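Local coordinates for protein ecdysteroid-phosphate phosphatase (Bombyx mori, PDB 3C7T) that hydrolyses phosphorylated ecdysteroids, above all ecdysone 22-phosphate, to the active hormones and also dephosphorylates phosphotyrosine, here through its phosphoglycerate mutase-like domain, at residues A9-E14 against V225-L230; D57-R62 against P89-V94; K83-S88 against I188-A193; D197-A202 against G231-K236; E73-A78 against S242-P247. All coordinates share one frame; numbering follows the deposited sequence. Where two conformers were deposited one is given.

Contacts 1, 2 and 3 are buried near the middle of the chain and converge on the tungstate, to which each brings polar side chains: R11 and H12 from contact 1, R92 from contact 2, H192 from contact 3. Contacts 1, 3 and 4 share the central mixed sheet, in which strand 5-11 lies between strands 187-191 and 230-235. Contact 3 pairs parallel strands, whereas contact 1 mixes a short antiparallel pairing with a turn. Contacts 4 and 5 lie farther out, have no hydrogen bond across them, and pack mainly through methionine and proline; contact 4 is buried, while contact 5 is partly at the surface. A232 of contact 4 touches P243 of contact 5.

Contact 1. Residues A9-E14 against V225-L230; sequences ALRHGE and VPYCAL. With WO4 (tungstate(VI)ion), chain E.
R11 reaches over the type II turn P226-A229 where strand 5-11 of the histidine phosphatase fold ends and its antiparallel neighbour 230-235 begins. Its CB lies 3.9 Å from P226 O. CG, anti to the backbone N (chi1 -169°), is 3.5 Å from tungstate O1, and CD lies against V225 O (3.4 Å) and P226 O (3.5 Å). NE then gives a hydrogen bond to O1 of the tungstate. At the tip the two amino groups divide: NH1 makes a weak, bent bond to V225 O, while NH2 bonds tungstate O3 at 3.1 Å. Y227 CD1 sits over one guanidinium face, offset toward the rim. Backbone bonds R11 N to A229 O and C228 N to H12 O tie the turn to the strand end. H12, which becomes the phosphohistidine, puts NE2 2.5 Å from the tungsten and has its ring held by ND1 bonding G13 O, nearly straight at 172°. E14 CA stands 3.4 Å above the centre of the Y227 ring.

Contact 2. Residues D57-R62 against P89-V94; sequences DTPLTR and PALRCV. With WO4 (tungstate(VI)ion), chain E.
R92, L91 and D57 bury the most surface here, where the 57-62 loop meets the start of helix 91-104. D57 puts its carboxylate across the L91 side chain at about a right angle: CG is anti to the backbone N (chi1 -175°), and OD1 takes the L91 N-H on its syn side at 2.9 Å, almost straight at 169°. D57 OD2 also forms a salt bridge with R47. L91 CB packs 3.4 Å from D57 OD2, and its CD2 reaches P59 CA at 3.7 Å. One water joins D57 OD1 and T58 O to both R92 N and R92 NH1, so the loop helps position the arginine at its backbone and its tip. Beyond it, R92, part of the tungstate pocket of this histidine phosphatase fold, bonds tungstate O4 through NE and NH2, at 2.7 and 2.8 Å, in the guanidinium plane. L60 CD2 lies 3.8 Å from R92 CB, and T58 CG2 stands 4.1 Å from R92 NH1. An alanine in place of D57 would probably leave the L91 N-H and the water at R92 without their carboxylate partner, and R47 without its salt-bridge mate. The loop runs between helices 50-56 and 62-77, with helix 16-19 touching T58 and P59; further along helix 91-104, V94 meets V114 of strand 112-114.

Contact 3. Residues K83-S88 against I188-A193; sequences KHVYAS and IFIGHA. With WO4 (tungstate(VI)ion), chain E.
V85 and I188 lie side by side on one face of the central sheet of the histidine phosphatase fold, with V85 CG2 3.7 Å from I188 CG2 and V85 CG1 reaching I190 CD1. Helix 91-104 packs on this face through F100 and A97. On the opposite face Y86 and F189 point the same way, Y86 CB 3.8 Å from F189 CD1, their rings oblique with planes 42° apart; helix 162-179 covers them. The strands 84-87 and 188-191 run parallel, joined by four backbone bonds: I188 N to H84 O, Y86 N to I188 O, I190 N to Y86 O and S88 N to I190 O. The polar edge lies where the strands end. S88 OG, anti to the backbone N (chi1 160°), meets H192 NE2 at 2.8 Å, and either may be the donor. Across the ring of H192, part of the tungstate pocket and probably an active-site residue, ND1 bonds tungstate O4 in the ring plane, nearly straight at 169°, so the imidazole is gripped at both nitrogens. A leucine in place of H192 would probably leave S88 OG and tungstate O4 without these partners. Beside it, A193 N donates to tungstate O1 at 2.6 Å.

Contact 4. Residues D197-A202 against G231-K236; sequences DQMVGA and GAMRGK
M199 and M233 meet where helix 193-204 lies nearly parallel to strand 230-235, the short axes 16° apart in direction and 9.0 Å apart at closest approach. This is a helix packed on the central mixed sheet of the histidine phosphatase fold, and no hydrogen bond crosses between the two segments, so the contact rests on methionine packing. The two long side chains slide past each other in opposite directions. M199 has CG anti to the backbone N (chi1 170°) and bends at its last torsion, chi3 66°, which carries the methyl CE round to the strand. There CE lies 3.8 Å from M233 CG and 3.9 Å from G231 C. G231 has no side chain, and the methyl rests against its backbone. M233 comes back the other way and sets its sulfur SD against the helix backbone, 3.6 Å from V200 CA and 3.9 Å from M199 O. The M199 side chain also touches V7 and A9 on strand 5-11, and W238 and V240 pack on M233. V200 meets L261 of the second subunit, so this part of the helix also belongs to the dimer interface. Within the contact, V200 CG2 stands 4.3 Å from M233 SD.

Contact 5. Residues E73-A78 against S242-P247; sequences EGMRMA and SPPCPP
G74 and C245 carry the closest backbone approach, their CA atoms 5.3 Å apart, where the end of helix 62-77, one of the helices flanking the sheet of the histidine phosphatase fold, meets the proline-rich loop after strand 239-241. No hydrogen bond crosses between the two segments. Against the helix backbone C245 CB packs 3.6 Å from G74 O, and it lies 4.2 Å from M75 N. A CB on G74 would point toward the loop and come tightly against C245 CB, so the bare glycine is what lets the loop sit this near. The loop also faces the second subunit, where P246 packs on K36 and P247 on F256 of that chain. The apolar contacts gather on P244. M75 and P244 cross obliquely: in one of its two conformers M75 SD is 3.5 Å from P244 CG, and the M75 chain turns at chi2 (78°), which sets SD toward the proline. F8 of strand 5-11 touches both of these side chains, which places the loop against the sheet. Just past the end of the helix, exposed A78 sets its CB 3.9 Å from P244 CB. A78 CB also lies 3.4 Å from P244 O.

Contact 1. Residues A9-E14 against V225-L230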
# COMPACT_ATOMS: atom_id res chain seq x y z
N ALA A 9 -18.57 6.74 -7.79
CA ALA A 9 -17.53 7.45 -8.54
C ALA A 9 -16.26 7.29 -7.72
O ALA A 9 -16.27 7.42 -6.49
CB ALA A 9 -17.85 8.91 -8.70
N LEU A 10 -15.19 6.95 -8.42
CA LEU A 10 -13.92 6.62 -7.75
C LEU A 10 -12.76 7.36 -8.42
O LEU A 10 -12.57 7.24 -9.63
CB LEU A 10 -13.72 5.11 -7.83
CG LEU A 10 -12.48 4.44 -7.23
CD1 LEU A 10 -12.49 4.56 -5.69
CD2 LEU A 10 -12.43 3.01 -7.60
N ARG A 11 -11.97 8.10 -7.64
CA ARG A 11 -10.71 8.66 -8.19
C ARG A 11 -9.67 7.53 -8.36
O ARG A 11 -9.65 6.54 -7.60
CB ARG A 11 -10.14 9.77 -7.28
CG ARG A 11 -8.99 10.54 -7.92
CD ARG A 11 -8.34 11.52 -6.94
NE ARG A 11 -7.16 12.10 -7.53
CZ ARG A 11 -6.11 12.55 -6.82
NH1 ARG A 11 -6.09 12.48 -5.49
NH2 ARG A 11 -5.06 13.04 -7.44
N HIS A 12 -8.79 7.67 -9.36
CA HIS A 12 -7.73 6.70 -9.58
C HIS A 12 -6.82 6.63 -8.34
O HIS A 12 -6.84 7.52 -7.47
CB HIS A 12 -6.91 7.15 -10.78
CG HIS A 12 -6.32 8.51 -10.61
ND1 HIS A 12 -5.26 8.77 -9.76
CD2 HIS A 12 -6.67 9.70 -11.16
CE1 HIS A 12 -4.97 10.06 -9.81
NE2 HIS A 12 -5.83 10.65 -10.63
N GLY A 13 -6.01 5.57 -8.25
CA GLY A 13 -5.10 5.39 -7.14
C GLY A 13 -3.82 6.19 -7.35
O GLY A 13 -3.72 6.99 -8.29
N GLU A 14 -2.84 5.95 -6.48
CA GLU A 14 -1.55 6.67 -6.47
C GLU A 14 -0.83 6.59 -7.82
O GLU A 14 -0.68 5.51 -8.38
CB GLU A 14 -0.64 6.08 -5.38
CG GLU A 14 0.73 6.74 -5.28
CD GLU A 14 1.60 6.15 -4.18
OE1 GLU A 14 2.15 5.03 -4.34
OE2 GLU A 14 1.75 6.85 -3.15
N VAL A 225 -9.91 15.55 -3.98
CA VAL A 225 -10.26 14.39 -3.16
C VAL A 225 -9.06 13.41 -3.17
O VAL A 225 -8.30 13.38 -4.14
CB VAL A 225 -11.56 13.72 -3.64
CG1 VAL A 225 -12.73 14.73 -3.59
CG2 VAL A 225 -11.41 13.13 -5.03
N PRO A 226 -8.89 12.63 -2.08
CA PRO A 226 -7.76 11.69 -1.98
C PRO A 226 -7.74 10.59 -3.05
O PRO A 226 -8.75 10.34 -3.70
CB PRO A 226 -7.99 11.05 -0.61
CG PRO A 226 -8.81 12.07 0.15
CD PRO A 226 -9.72 12.62 -0.87
N TYR A 227 -6.60 9.94 -3.22
CA TYR A 227 -6.53 8.81 -4.14
C TYR A 227 -7.57 7.77 -3.76
O TYR A 227 -7.74 7.47 -2.56
CB TYR A 227 -5.17 8.17 -4.06
CG TYR A 227 -4.01 8.95 -4.65
CD1 TYR A 227 -4.07 9.45 -5.96
CD2 TYR A 227 -2.81 9.07 -3.95
CE1 TYR A 227 -2.97 10.10 -6.52
CE2 TYR A 227 -1.69 9.73 -4.51
CZ TYR A 227 -1.79 10.24 -5.80
OH TYR A 227 -0.71 10.87 -6.38
N CYS A 228 -8.25 7.21 -4.77
CA CYS A 228 -9.34 6.25 -4.57
C CYS A 228 -10.44 6.75 -3.59
O CYS A 228 -11.11 5.95 -2.98
CB CYS A 228 -8.80 4.88 -4.16
SG CYS A 228 -7.92 4.04 -5.53
N ALA A 229 -10.62 8.06 -3.49
CA ALA A 229 -11.81 8.62 -2.84
C ALA A 229 -13.06 8.07 -3.54
O ALA A 229 -13.14 8.06 -4.77
CB ALA A 229 -11.81 10.10 -2.89
N LEU A 230 -14.01 7.62 -2.74
CA LEU A 230 -15.21 6.97 -3.24
C LEU A 230 -16.43 7.81 -2.89
O LEU A 230 -16.66 8.17 -1.73
CB LEU A 230 -15.35 5.56 -2.65
CG LEU A 230 -16.55 4.74 -3.09
CD1 LEU A 230 -16.50 4.30 -4.56
CD2 LEU A 230 -16.73 3.51 -2.19
W WO4 E . -6.07 13.06 -11.20
O1 WO4 E . -7.64 12.97 -10.08
O2 WO4 E . -6.14 14.99 -11.64
O3 WO4 E . -4.25 12.91 -10.41
O4 WO4 E . -6.18 12.23 -12.98

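Contact 2. Residues D57-R62 against P89-V94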
# COMPACT_ATOMS: atom_id res chain seq x y z
N ASP A 57 1.33 9.45 -19.89
CA ASP A 57 0.17 8.67 -19.45
C ASP A 57 0.64 7.69 -18.38
O ASP A 57 0.83 6.50 -18.64
CB ASP A 57 -0.48 7.97 -20.67
CG ASP A 57 -1.80 7.23 -20.34
OD1 ASP A 57 -2.56 7.68 -19.43
OD2 ASP A 57 -2.05 6.19 -21.01
N THR A 58 0.83 8.22 -17.17
CA THR A 58 1.44 7.47 -16.05
C THR A 58 0.71 6.19 -15.63
O THR A 58 -0.53 6.14 -15.64
CB THR A 58 1.59 8.40 -14.83
OG1 THR A 58 2.43 7.78 -13.85
CG2 THR A 58 0.21 8.75 -14.25
N PRO A 59 1.46 5.12 -15.27
CA PRO A 59 0.86 3.95 -14.60
C PRO A 59 0.51 4.31 -13.15
O PRO A 59 0.99 5.32 -12.63
CB PRO A 59 2.02 2.96 -14.55
CG PRO A 59 3.03 3.45 -15.54
CD PRO A 59 2.89 4.94 -15.54
N LEU A 60 -0.29 3.46 -12.50
CA LEU A 60 -0.35 3.46 -11.03
C LEU A 60 0.91 2.85 -10.45
O LEU A 60 1.52 1.99 -11.06
CB LEU A 60 -1.51 2.61 -10.53
CG LEU A 60 -2.95 2.94 -10.91
CD1 LEU A 60 -3.86 1.89 -10.27
CD2 LEU A 60 -3.31 4.37 -10.41
N THR A 61 1.25 3.27 -9.23
CA THR A 61 2.27 2.60 -8.41
C THR A 61 1.66 1.27 -7.94
O THR A 61 0.45 1.04 -8.10
CB THR A 61 2.59 3.43 -7.17
OG1 THR A 61 1.40 3.65 -6.43
CG2 THR A 61 3.20 4.79 -7.61
N ARG A 62 2.50 0.42 -7.34
CA ARG A 62 2.01 -0.80 -6.66
C ARG A 62 0.97 -0.43 -5.61
O ARG A 62 -0.07 -1.09 -5.51
CB ARG A 62 3.17 -1.62 -6.05
CG ARG A 62 4.14 -2.27 -7.08
CD ARG A 62 3.47 -3.29 -7.99
NE ARG A 62 2.88 -4.41 -7.24
CZ ARG A 62 3.53 -5.50 -6.84
NH1 ARG A 62 4.82 -5.63 -7.08
NH2 ARG A 62 2.88 -6.45 -6.16
N PRO A 89 -10.22 7.08 -20.14
CA PRO A 89 -9.22 6.34 -20.91
C PRO A 89 -7.76 6.50 -20.43
O PRO A 89 -6.87 5.82 -20.97
CB PRO A 89 -9.41 6.89 -22.34
CG PRO A 89 -9.93 8.27 -22.13
CD PRO A 89 -10.76 8.22 -20.89
N ALA A 90 -7.52 7.36 -19.43
CA ALA A 90 -6.19 7.50 -18.80
C ALA A 90 -5.78 6.16 -18.22
O ALA A 90 -6.59 5.48 -17.55
CB ALA A 90 -6.22 8.57 -17.69
N LEU A 91 -4.51 5.79 -18.42
CA LEU A 91 -4.04 4.48 -17.96
C LEU A 91 -4.25 4.29 -16.47
O LEU A 91 -4.61 3.18 -16.04
CB LEU A 91 -2.57 4.24 -18.28
CG LEU A 91 -2.00 2.94 -17.73
CD1 LEU A 91 -2.73 1.71 -18.33
CD2 LEU A 91 -0.45 2.89 -17.91
N ARG A 92 -4.03 5.34 -15.69
CA ARG A 92 -4.23 5.24 -14.22
C ARG A 92 -5.67 4.87 -13.84
O ARG A 92 -5.92 4.18 -12.84
CB ARG A 92 -3.81 6.55 -13.54
CG ARG A 92 -4.57 7.78 -14.04
CD ARG A 92 -3.97 9.04 -13.45
NE ARG A 92 -4.50 10.32 -13.93
CZ ARG A 92 -4.11 10.96 -15.04
NH1 ARG A 92 -3.22 10.41 -15.89
NH2 ARG A 92 -4.64 12.14 -15.33
N CYS A 93 -6.63 5.32 -14.64
CA CYS A 93 -8.04 5.05 -14.38
C CYS A 93 -8.42 3.62 -14.77
O CYS A 93 -9.13 2.92 -14.03
CB CYS A 93 -8.94 6.08 -15.08
SG CYS A 93 -8.49 7.79 -14.69
N VAL A 94 -7.96 3.19 -15.94
CA VAL A 94 -8.20 1.79 -16.35
C VAL A 94 -7.52 0.81 -15.37
O VAL A 94 -8.11 -0.22 -14.99
CB VAL A 94 -7.74 1.53 -17.80
CG1 VAL A 94 -8.15 0.10 -18.20
CG2 VAL A 94 -8.40 2.55 -18.75
W WO4 E . -6.07 13.06 -11.20
O1 WO4 E . -7.64 12.97 -10.08
O2 WO4 E . -6.14 14.99 -11.64
O3 WO4 E . -4.25 12.91 -10.41
O4 WO4 E . -6.18 12.23 -12.98
O HOH W 1 -2.42 7.64 -16.58
O HOH W 2 -4.05 4.80 -21.65

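Contact 3. Residues K83-S88 against I188-A193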
# COMPACT_ATOMS: atom_id res chain seq x y z
N LYS A 83 -22.05 -4.22 -11.82
CA LYS A 83 -22.22 -4.85 -13.11
C LYS A 83 -21.65 -3.99 -14.22
O LYS A 83 -21.15 -4.51 -15.22
CB LYS A 83 -23.71 -5.10 -13.36
CG LYS A 83 -24.02 -5.88 -14.62
CD LYS A 83 -25.41 -6.51 -14.53
CE LYS A 83 -25.79 -7.25 -15.81
NZ LYS A 83 -24.73 -8.21 -16.24
N HIS A 84 -21.72 -2.68 -14.03
CA HIS A 84 -21.42 -1.73 -15.11
C HIS A 84 -20.28 -0.82 -14.67
O HIS A 84 -20.44 -0.01 -13.76
CB HIS A 84 -22.66 -0.92 -15.45
CG HIS A 84 -23.87 -1.76 -15.71
ND1 HIS A 84 -24.91 -1.86 -14.80
CD2 HIS A 84 -24.20 -2.56 -16.74
CE1 HIS A 84 -25.84 -2.66 -15.29
NE2 HIS A 84 -25.43 -3.10 -16.47
N VAL A 85 -19.13 -0.99 -15.34
CA VAL A 85 -17.88 -0.33 -14.95
C VAL A 85 -17.39 0.52 -16.12
O VAL A 85 -17.15 0.01 -17.23
CB VAL A 85 -16.80 -1.36 -14.53
CG1 VAL A 85 -15.49 -0.67 -14.18
CG2 VAL A 85 -17.29 -2.21 -13.35
N TYR A 86 -17.30 1.83 -15.87
CA TYR A 86 -16.85 2.81 -16.86
C TYR A 86 -15.58 3.48 -16.34
O TYR A 86 -15.53 3.86 -15.17
CB TYR A 86 -17.94 3.86 -17.12
CG TYR A 86 -19.25 3.26 -17.60
CD1 TYR A 86 -20.16 2.74 -16.68
CD2 TYR A 86 -19.56 3.19 -18.96
CE1 TYR A 86 -21.37 2.17 -17.11
CE2 TYR A 86 -20.77 2.63 -19.41
CZ TYR A 86 -21.66 2.12 -18.47
OH TYR A 86 -22.85 1.56 -18.87
N ALA A 87 -14.58 3.62 -17.21
CA ALA A 87 -13.31 4.22 -16.82
C ALA A 87 -12.87 5.27 -17.82
O ALA A 87 -13.02 5.08 -19.03
CB ALA A 87 -12.25 3.17 -16.67
N SER A 88 -12.32 6.37 -17.30
CA SER A 88 -11.65 7.34 -18.14
C SER A 88 -10.55 6.61 -18.92
O SER A 88 -10.04 5.62 -18.44
CB SER A 88 -11.01 8.41 -17.24
OG SER A 88 -10.00 9.10 -17.93
N ILE A 188 -20.32 1.96 -11.61
CA ILE A 188 -19.15 2.72 -11.12
C ILE A 188 -18.43 3.46 -12.25
O ILE A 188 -18.20 2.91 -13.33
CB ILE A 188 -18.18 1.86 -10.27
CG1 ILE A 188 -17.14 2.77 -9.57
CG2 ILE A 188 -17.52 0.75 -11.10
CD1 ILE A 188 -16.39 2.10 -8.41
N PHE A 189 -18.15 4.73 -11.98
CA PHE A 189 -17.38 5.60 -12.88
C PHE A 189 -16.01 5.79 -12.23
O PHE A 189 -15.92 6.31 -11.11
CB PHE A 189 -18.03 6.97 -13.00
CG PHE A 189 -19.41 6.94 -13.61
CD1 PHE A 189 -19.60 6.48 -14.92
CD2 PHE A 189 -20.50 7.39 -12.88
CE1 PHE A 189 -20.87 6.46 -15.50
CE2 PHE A 189 -21.80 7.38 -13.44
CZ PHE A 189 -21.97 6.90 -14.75
N ILE A 190 -14.96 5.34 -12.92
CA ILE A 190 -13.61 5.36 -12.36
C ILE A 190 -12.79 6.35 -13.15
O ILE A 190 -12.57 6.19 -14.36
CB ILE A 190 -12.99 3.96 -12.32
CG1 ILE A 190 -13.83 3.10 -11.37
CG2 ILE A 190 -11.50 4.05 -11.88
CD1 ILE A 190 -13.59 1.60 -11.45
N GLY A 191 -12.37 7.42 -12.47
CA GLY A 191 -11.83 8.57 -13.18
C GLY A 191 -10.88 9.41 -12.36
O GLY A 191 -9.89 8.92 -11.81
N HIS A 192 -11.19 10.70 -12.29
CA HIS A 192 -10.29 11.73 -11.82
C HIS A 192 -10.92 12.35 -10.57
O HIS A 192 -12.02 11.96 -10.19
CB HIS A 192 -10.12 12.76 -12.96
CG HIS A 192 -9.60 12.16 -14.23
ND1 HIS A 192 -8.26 11.90 -14.45
CD2 HIS A 192 -10.25 11.75 -15.34
CE1 HIS A 192 -8.12 11.34 -15.64
NE2 HIS A 192 -9.31 11.26 -16.21
N ALA A 193 -10.25 13.31 -9.93
CA ALA A 193 -10.77 13.92 -8.69
C ALA A 193 -12.14 14.57 -8.94
O ALA A 193 -13.07 14.44 -8.12
CB ALA A 193 -9.79 14.94 -8.13
W WO4 E . -6.07 13.06 -11.20
O1 WO4 E . -7.64 12.97 -10.08
O2 WO4 E . -6.14 14.99 -11.64
O3 WO4 E . -4.25 12.91 -10.41
O4 WO4 E . -6.18 12.23 -12.98

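Contact 4. Residues D197-A202 against G231-K236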
# COMPACT_ATOMS: atom_id res chain seq x y z
N ASP A 197 -17.66 14.95 -8.20
CA ASP A 197 -18.57 16.10 -8.41
C ASP A 197 -19.35 16.03 -9.74
O ASP A 197 -20.51 16.45 -9.80
CB ASP A 197 -17.83 17.43 -8.30
CG ASP A 197 -17.71 17.93 -6.87
OD1 ASP A 197 -18.22 17.26 -5.94
OD2 ASP A 197 -17.12 19.02 -6.67
N GLN A 198 -18.73 15.49 -10.79
CA GLN A 198 -19.45 15.29 -12.06
C GLN A 198 -20.62 14.31 -11.93
O GLN A 198 -21.73 14.52 -12.50
CB GLN A 198 -18.50 14.80 -13.16
CG GLN A 198 -17.55 15.86 -13.65
CD GLN A 198 -16.65 15.31 -14.71
OE1 GLN A 198 -15.71 14.57 -14.42
NE2 GLN A 198 -16.95 15.64 -15.96
N MET A 199 -20.40 13.24 -11.17
CA MET A 199 -21.45 12.24 -10.97
C MET A 199 -22.63 12.82 -10.21
O MET A 199 -23.79 12.59 -10.61
CB MET A 199 -20.92 11.01 -10.22
CG MET A 199 -22.04 10.09 -9.78
SD MET A 199 -21.60 8.83 -8.57
CE MET A 199 -21.22 9.81 -7.11
N VAL A 200 -22.35 13.55 -9.14
CA VAL A 200 -23.39 14.19 -8.34
C VAL A 200 -24.18 15.17 -9.21
O VAL A 200 -25.41 15.12 -9.25
CB VAL A 200 -22.81 14.94 -7.12
CG1 VAL A 200 -23.90 15.76 -6.40
CG2 VAL A 200 -22.12 13.97 -6.15
N GLY A 201 -23.48 16.05 -9.92
CA GLY A 201 -24.14 16.98 -10.84
C GLY A 201 -24.96 16.34 -11.95
O GLY A 201 -26.02 16.86 -12.31
N ALA A 202 -24.47 15.23 -12.51
CA ALA A 202 -25.17 14.56 -13.62
C ALA A 202 -26.42 13.85 -13.15
O ALA A 202 -27.42 13.84 -13.86
CB ALA A 202 -24.25 13.56 -14.32
N GLY A 231 -17.20 8.13 -3.93
CA GLY A 231 -18.46 8.83 -3.76
C GLY A 231 -19.59 7.89 -4.11
O GLY A 231 -19.43 6.99 -4.97
N ALA A 232 -20.74 8.10 -3.45
CA ALA A 232 -21.92 7.25 -3.65
C ALA A 232 -23.25 8.01 -3.79
O ALA A 232 -23.52 8.99 -3.08
CB ALA A 232 -22.04 6.24 -2.49
N MET A 233 -24.06 7.52 -4.73
CA MET A 233 -25.46 7.91 -4.87
C MET A 233 -26.33 6.67 -4.95
O MET A 233 -25.91 5.62 -5.44
CB MET A 233 -25.64 8.80 -6.09
CG MET A 233 -24.88 10.11 -5.97
SD MET A 233 -25.26 11.28 -7.25
CE MET A 233 -26.75 12.03 -6.59
N ARG A 234 -27.56 6.81 -4.45
CA ARG A 234 -28.58 5.78 -4.60
C ARG A 234 -29.85 6.41 -5.11
O ARG A 234 -30.14 7.57 -4.82
CB ARG A 234 -28.85 5.06 -3.29
CG ARG A 234 -27.78 4.07 -2.93
CD ARG A 234 -28.22 3.17 -1.83
NE ARG A 234 -29.01 2.06 -2.35
CZ ARG A 234 -29.31 0.97 -1.66
NH1 ARG A 234 -28.88 0.84 -0.41
NH2 ARG A 234 -30.04 0.02 -2.22
N GLY A 235 -30.60 5.63 -5.87
CA GLY A 235 -31.86 6.07 -6.45
C GLY A 235 -32.43 5.01 -7.38
O GLY A 235 -31.98 3.86 -7.35
N LYS A 236 -33.41 5.38 -8.20
CA LYS A 236 -34.03 6.70 -8.19
C LYS A 236 -34.92 6.89 -6.95
O LYS A 236 -35.37 5.91 -6.36
CB LYS A 236 -34.86 6.89 -9.45
CG LYS A 236 -34.15 6.55 -10.75
CD LYS A 236 -34.90 7.12 -11.96
CE LYS A 236 -36.07 6.25 -12.35
NZ LYS A 236 -36.79 6.83 -13.53

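Contact 5. Residues E73-A78 against S242-P247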
# COMPACT_ATOMS: atom_id res chain seq x y z
N GLU A 73 -12.49 -4.81 -2.48
CA GLU A 73 -12.61 -5.74 -1.33
C GLU A 73 -13.68 -5.23 -0.35
O GLU A 73 -14.50 -6.01 0.14
CB GLU A 73 -11.25 -5.93 -0.64
CG GLU A 73 -11.17 -7.03 0.46
CD GLU A 73 -9.91 -6.93 1.36
OE1 GLU A 73 -9.60 -5.86 1.90
OE2 GLU A 73 -9.22 -7.96 1.56
N GLY A 74 -13.67 -3.92 -0.10
CA GLY A 74 -14.59 -3.31 0.86
C GLY A 74 -16.02 -3.41 0.35
O GLY A 74 -16.95 -3.65 1.15
N MET A 75 -16.18 -3.26 -0.96
CA MET A 75 -17.48 -3.41 -1.61
C MET A 75 -17.96 -4.86 -1.47
O MET A 75 -19.11 -5.09 -1.10
CB MET A 75 -17.38 -2.97 -3.09
CG MET A 75 -18.72 -2.43 -3.63
SD MET A 75 -19.04 -0.74 -3.09
CE MET A 75 -18.10 0.25 -4.27
N ARG A 76 -17.07 -5.82 -1.75
CA ARG A 76 -17.35 -7.25 -1.59
C ARG A 76 -17.76 -7.58 -0.15
O ARG A 76 -18.72 -8.31 0.08
CB ARG A 76 -16.14 -8.10 -2.04
CG ARG A 76 -16.25 -9.64 -1.78
CD ARG A 76 -15.27 -10.44 -2.61
NE ARG A 76 -13.90 -9.92 -2.57
CZ ARG A 76 -12.95 -10.29 -1.71
NH1 ARG A 76 -13.19 -11.22 -0.76
NH2 ARG A 76 -11.74 -9.74 -1.79
N MET A 77 -17.04 -7.03 0.82
CA MET A 77 -17.39 -7.27 2.23
C MET A 77 -18.74 -6.73 2.62
O MET A 77 -19.40 -7.29 3.51
CB MET A 77 -16.35 -6.65 3.12
CG MET A 77 -15.11 -7.43 3.05
SD MET A 77 -13.76 -6.51 3.72
CE MET A 77 -12.59 -7.87 3.71
N ALA A 78 -19.15 -5.65 1.97
CA ALA A 78 -20.43 -5.02 2.25
C ALA A 78 -21.60 -5.68 1.50
O ALA A 78 -22.74 -5.25 1.61
CB ALA A 78 -20.36 -3.55 1.93
N SER A 242 -23.79 7.91 2.15
CA SER A 242 -22.57 7.25 2.58
C SER A 242 -22.30 6.02 1.70
O SER A 242 -23.21 5.22 1.47
CB SER A 242 -22.70 6.83 4.04
OG SER A 242 -21.51 6.20 4.46
N PRO A 243 -21.07 5.87 1.19
CA PRO A 243 -20.78 4.59 0.52
C PRO A 243 -20.82 3.38 1.48
O PRO A 243 -20.72 3.54 2.69
CB PRO A 243 -19.39 4.81 -0.10
CG PRO A 243 -19.13 6.31 -0.00
CD PRO A 243 -19.92 6.80 1.14
N PRO A 244 -21.01 2.16 0.95
CA PRO A 244 -21.18 0.97 1.79
C PRO A 244 -19.90 0.47 2.47
O PRO A 244 -19.97 -0.44 3.31
CB PRO A 244 -21.68 -0.09 0.81
CG PRO A 244 -21.12 0.36 -0.52
CD PRO A 244 -21.13 1.84 -0.49
N CYS A 245 -18.76 1.04 2.10
CA CYS A 245 -17.47 0.69 2.71
C CYS A 245 -16.75 1.96 3.19
O CYS A 245 -17.01 3.05 2.67
CB CYS A 245 -16.63 -0.10 1.71
SG CYS A 245 -15.98 0.86 0.32
N PRO A 246 -15.84 1.82 4.18
CA PRO A 246 -15.19 3.00 4.79
C PRO A 246 -14.25 3.77 3.84
O PRO A 246 -13.89 3.25 2.79
CB PRO A 246 -14.38 2.42 5.96
CG PRO A 246 -14.49 0.95 5.89
CD PRO A 246 -15.35 0.54 4.75
N PRO A 247 -13.86 4.99 4.22
CA PRO A 247 -12.78 5.70 3.51
C PRO A 247 -11.43 5.11 3.91
O PRO A 247 -11.40 4.11 4.64
CB PRO A 247 -12.91 7.14 4.01
CG PRO A 247 -13.52 7.04 5.33
CD PRO A 247 -14.40 5.78 5.34